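Local coordinates for adenylation domain (Streptomyces sp., PDB 5N9X), which is an adenylation domain of the AMP-binding (ANL) family and has adenosine-5'-triphosphate and threonine bound, at residues 73-78 with 118-123; 96-101 with 109-114. One frame throughout, in Å; residues are numbered along the deposited sequence.

Contact 1 of 2, residues 73-78 with 118-123; sequences LRMPPG and ALVGDP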
# COMPACT_ATOMS: atom_id res chain seq x y z
N LEU A 73 -11.18 11.09 8.70
CA LEU A 73 -12.02 11.06 7.52
C LEU A 73 -12.62 9.68 7.41
O LEU A 73 -11.90 8.69 7.33
CB LEU A 73 -11.22 11.42 6.25
CG LEU A 73 -12.03 11.29 4.95
CD1 LEU A 73 -13.12 12.37 4.92
CD2 LEU A 73 -11.16 11.38 3.70
N ARG A 74 -13.95 9.61 7.42
CA ARG A 74 -14.65 8.32 7.33
C ARG A 74 -15.78 8.36 6.30
O ARG A 74 -16.91 8.74 6.63
CB ARG A 74 -15.18 7.91 8.71
CG ARG A 74 -15.81 6.55 8.70
CD ARG A 74 -16.41 6.21 10.05
NE ARG A 74 -16.80 4.80 10.09
CZ ARG A 74 -17.90 4.30 9.54
NH1 ARG A 74 -18.75 5.07 8.88
NH2 ARG A 74 -18.16 3.00 9.64
N MET A 75 -15.47 7.97 5.06
CA MET A 75 -16.38 8.08 3.93
C MET A 75 -16.11 7.04 2.86
O MET A 75 -14.96 6.69 2.61
CB MET A 75 -16.28 9.45 3.24
CG MET A 75 -16.70 10.65 4.02
SD MET A 75 -17.18 11.95 2.87
CE MET A 75 -16.61 13.39 3.76
N PRO A 76 -17.15 6.58 2.18
CA PRO A 76 -16.95 5.74 0.99
C PRO A 76 -16.16 6.52 -0.06
O PRO A 76 -16.27 7.75 -0.08
CB PRO A 76 -18.37 5.44 0.53
CG PRO A 76 -19.20 6.57 1.09
CD PRO A 76 -18.58 6.86 2.42
N PRO A 77 -15.37 5.83 -0.91
CA PRO A 77 -14.64 6.55 -1.96
C PRO A 77 -15.59 7.24 -2.93
O PRO A 77 -16.60 6.66 -3.34
CB PRO A 77 -13.83 5.44 -2.66
CG PRO A 77 -14.57 4.19 -2.38
CD PRO A 77 -15.10 4.38 -0.97
N GLY A 78 -15.28 8.48 -3.28
CA GLY A 78 -16.12 9.26 -4.16
C GLY A 78 -15.76 10.74 -4.08
O GLY A 78 -14.82 11.13 -3.37
N ALA A 118 -11.57 16.53 15.21
CA ALA A 118 -12.84 16.46 14.50
C ALA A 118 -12.91 15.22 13.62
O ALA A 118 -11.89 14.58 13.40
CB ALA A 118 -13.04 17.70 13.66
N LEU A 119 -14.10 14.91 13.11
CA LEU A 119 -14.24 13.84 12.12
C LEU A 119 -15.05 14.33 10.90
O LEU A 119 -16.04 15.05 11.05
CB LEU A 119 -14.88 12.61 12.76
CG LEU A 119 -14.93 11.33 11.90
CD1 LEU A 119 -14.73 10.10 12.77
CD2 LEU A 119 -16.23 11.21 11.11
N VAL A 120 -14.64 13.94 9.70
CA VAL A 120 -15.41 14.28 8.51
C VAL A 120 -16.00 13.02 7.89
O VAL A 120 -15.28 12.05 7.64
CB VAL A 120 -14.57 15.02 7.46
CG1 VAL A 120 -15.45 15.48 6.31
CG2 VAL A 120 -13.90 16.22 8.08
N GLY A 121 -17.30 13.05 7.61
CA GLY A 121 -18.05 11.89 7.15
C GLY A 121 -19.01 11.50 8.26
O GLY A 121 -19.06 12.20 9.27
N ASP A 122 -19.77 10.41 8.12
CA ASP A 122 -20.53 9.94 9.28
C ASP A 122 -19.83 8.79 9.97
O ASP A 122 -19.14 8.01 9.36
CB ASP A 122 -21.94 9.51 8.91
CG ASP A 122 -22.84 9.46 10.11
OD1 ASP A 122 -23.26 8.35 10.50
OD2 ASP A 122 -23.10 10.54 10.69
N PRO A 123 -19.96 8.72 11.29
CA PRO A 123 -19.48 7.60 12.11
C PRO A 123 -20.38 6.37 12.02
O PRO A 123 -20.95 5.94 13.04
CB PRO A 123 -19.54 8.18 13.53
CG PRO A 123 -20.33 9.50 13.40
CD PRO A 123 -19.98 9.96 12.07
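Two neighbouring strands of a four-stranded parallel sheet, 70-74 and 118-121, meet here near their C-terminal ends. The backbone N of Arg74 gives its hydrogen to Val120 O at 2.8 Å, almost straight (174°) and nearly along the C=O axis. The same oxygen also takes a CA-H...O contact from Leu73. Leu73 and Val120, paired in register, put their side chains on one face of the sheet. With CG anti to the backbone N (chi1 176°), Leu73 crosses Val120 obliquely and sets CD1 3.9 Å from its CB. Past the strand, Met75 bends at chi3 so that its methyl CE rests 3.5 Å from Val120 CG1, while Met75 CG passes 3.6 Å from Gly121 CA. Gly121, with no side chain, lets Arg74 O approach its CA to 3.4 Å in a second CA-H...O contact. Arg74 runs extended from CG to NE alongside the chain leaving strand 118-121. Its NH1 donates to Asp122 O at 3.0 Å in a bent bond (146°), coming from above the carbonyl plane. The carbonyl carbon of Pro123 lies over one guanidinium face, offset toward the rim; Asp122 and Pro123 are poorly ordered. Helices 79-90 and 136-141 pack on the Leu73-Val120 face, Ala84 touching Leu73 and Val139 touching Val120, as in a parallel sheet of an alpha/beta fold.

Contact 2 of 2, residues 96-101 with 109-114; sequences VPLDIR and FIVTDS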
# COMPACT_ATOMS: atom_id res chain seq x y z
N VAL A 96 -6.74 11.60 8.83
CA VAL A 96 -6.52 10.30 9.43
C VAL A 96 -7.62 9.38 8.93
O VAL A 96 -8.71 9.33 9.51
CB VAL A 96 -6.54 10.38 10.97
CG1 VAL A 96 -6.28 9.00 11.59
CG2 VAL A 96 -5.49 11.38 11.43
N PRO A 97 -7.35 8.66 7.84
CA PRO A 97 -8.43 7.92 7.17
C PRO A 97 -8.87 6.70 7.95
O PRO A 97 -8.04 6.01 8.52
CB PRO A 97 -7.82 7.51 5.83
CG PRO A 97 -6.35 7.47 6.08
CD PRO A 97 -6.05 8.48 7.17
N LEU A 98 -10.16 6.44 7.96
CA LEU A 98 -10.72 5.27 8.62
C LEU A 98 -11.47 4.52 7.54
O LEU A 98 -12.43 5.05 6.97
CB LEU A 98 -11.66 5.67 9.76
CG LEU A 98 -11.10 6.60 10.83
CD1 LEU A 98 -12.14 6.96 11.89
CD2 LEU A 98 -9.91 5.94 11.47
N ASP A 99 -11.03 3.32 7.23
CA ASP A 99 -11.75 2.58 6.22
C ASP A 99 -13.03 2.03 6.85
O ASP A 99 -12.98 1.49 7.94
CB ASP A 99 -10.91 1.45 5.64
CG ASP A 99 -11.58 0.81 4.46
OD1 ASP A 99 -12.55 0.09 4.67
OD2 ASP A 99 -11.14 1.03 3.31
N ILE A 100 -14.16 2.13 6.16
CA ILE A 100 -15.43 1.77 6.78
C ILE A 100 -15.63 0.23 7.00
O ILE A 100 -16.43 -0.16 7.85
CB ILE A 100 -16.60 2.38 5.97
CG1 ILE A 100 -16.52 3.92 6.07
CG2 ILE A 100 -17.94 1.94 6.50
CD1 ILE A 100 -17.55 4.66 5.25
N ARG A 101 -14.88 -0.63 6.31
CA ARG A 101 -14.92 -2.06 6.68
C ARG A 101 -14.02 -2.33 7.88
O ARG A 101 -13.95 -3.46 8.37
CB ARG A 101 -14.54 -3.01 5.52
CG ARG A 101 -13.74 -2.39 4.42
CD ARG A 101 -13.75 -3.12 3.10
NE ARG A 101 -12.84 -2.43 2.19
CZ ARG A 101 -11.56 -2.73 2.04
NH1 ARG A 101 -11.02 -3.76 2.68
NH2 ARG A 101 -10.82 -2.01 1.21
N PHE A 109 -10.05 2.93 18.45
CA PHE A 109 -8.67 3.01 18.91
C PHE A 109 -7.88 4.09 18.22
O PHE A 109 -7.13 4.82 18.88
CB PHE A 109 -7.93 1.70 18.73
CG PHE A 109 -6.46 1.82 19.02
CD1 PHE A 109 -6.02 1.91 20.33
CD2 PHE A 109 -5.53 1.88 17.99
CE1 PHE A 109 -4.68 2.04 20.61
CE2 PHE A 109 -4.19 2.01 18.26
CZ PHE A 109 -3.76 2.08 19.58
N ILE A 110 -8.00 4.14 16.90
CA ILE A 110 -7.31 5.12 16.08
C ILE A 110 -7.80 6.53 16.39
O ILE A 110 -6.99 7.45 16.52
CB ILE A 110 -7.49 4.84 14.57
CG1 ILE A 110 -6.69 3.62 14.15
CG2 ILE A 110 -7.08 6.05 13.73
CD1 ILE A 110 -7.25 2.95 12.94
N VAL A 111 -9.12 6.70 16.51
CA VAL A 111 -9.69 8.00 16.87
C VAL A 111 -9.01 8.54 18.13
O VAL A 111 -8.58 9.70 18.17
CB VAL A 111 -11.22 7.94 17.10
CG1 VAL A 111 -11.70 9.22 17.79
CG2 VAL A 111 -11.96 7.71 15.79
N THR A 112 -8.90 7.69 19.15
CA THR A 112 -8.25 8.07 20.41
C THR A 112 -6.72 8.16 20.31
O THR A 112 -6.12 9.11 20.83
CB THR A 112 -8.60 7.08 21.55
OG1 THR A 112 -10.01 6.84 21.56
CG2 THR A 112 -8.16 7.62 22.88
N ASP A 113 -6.08 7.20 19.63
CA ASP A 113 -4.62 7.24 19.49
C ASP A 113 -4.15 8.47 18.73
O ASP A 113 -3.15 9.09 19.07
CB ASP A 113 -4.09 5.97 18.80
CG ASP A 113 -2.56 5.84 18.88
OD1 ASP A 113 -2.02 5.73 20.00
OD2 ASP A 113 -1.90 5.83 17.82
N SER A 114 -4.87 8.83 17.68
CA SER A 114 -4.43 9.94 16.86
C SER A 114 -4.90 11.29 17.42
O SER A 114 -4.42 12.35 17.01
CB SER A 114 -4.90 9.76 15.42
OG SER A 114 -6.30 9.67 15.38
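Strand 94-97 and the loop after it run past the last turns of helix 104-114, with CA atoms 7.7 Å apart at Val96 and Ser114 and 8.2 Å at Leu98 and Ile110. This is the strand-to-helix half of a beta-alpha-beta unit, the helix lying against a parallel sheet on its way to strand 118-121. Its buried interface is apolar, and no hydrogen bond joins the two segments. Ile110 is the hub: its CG2, anti to the backbone N, touches both Val96 and Leu98. Leu98 meets it tip to tip, CD2 reaching to 3.6 Å from Ile110 CG2. Val96 instead slides past Ile110 in the opposite direction, and its CG1, also anti to the backbone N (chi1 -179°), comes within 3.7 Å of Ile110 CG2. The other methyl of Leu98, CD1, turns to Val111 and touches its CG2 at 4.0 Å, the two side chains crossing at about a right angle. Leu98 thus spreads its fork over two successive helix residues. Tyr166 of strand 161-167 touches Ile110 and Ser114, and Ile164 touches Val96, so strand 161-167 borders the contact. Asp113 joins the helix to other parts of the chain, by a salt bridge to Arg378 and a hydrogen bond to Tyr166. Near the end of the helix, Val96 CG1 lies 3.8 Å from Ser114 OG. That hydroxyl, held between the backbone N and the carbonyl carbon (chi1 59°), donates back to Ile110 O at 2.6 Å, the same oxygen that accepts from Ser114 N.

In the fold
From the N terminus, the chain passes along strand 70-74 and through helix 79-90 to strand 94-97, which lies beside it in the sheet. Contact 2 then closes a short loop, helix 104-114 folding back on the strand just left, before the chain enters strand 118-121. There contact 1 closes the longer loop, so contact 2 is nested inside it. Strand 70-74 sits between 94-97 and 118-121 and joins the two contacts directly: Leu73 N and O make probable hydrogen bonds to Val96 O and Leu98 N. Beyond the strands, Ile100 packs against Arg74 and Pro76. Contact 1 joins strands 70-74 and 118-121, while contact 2 sets helix 104-114 against strand 94-97.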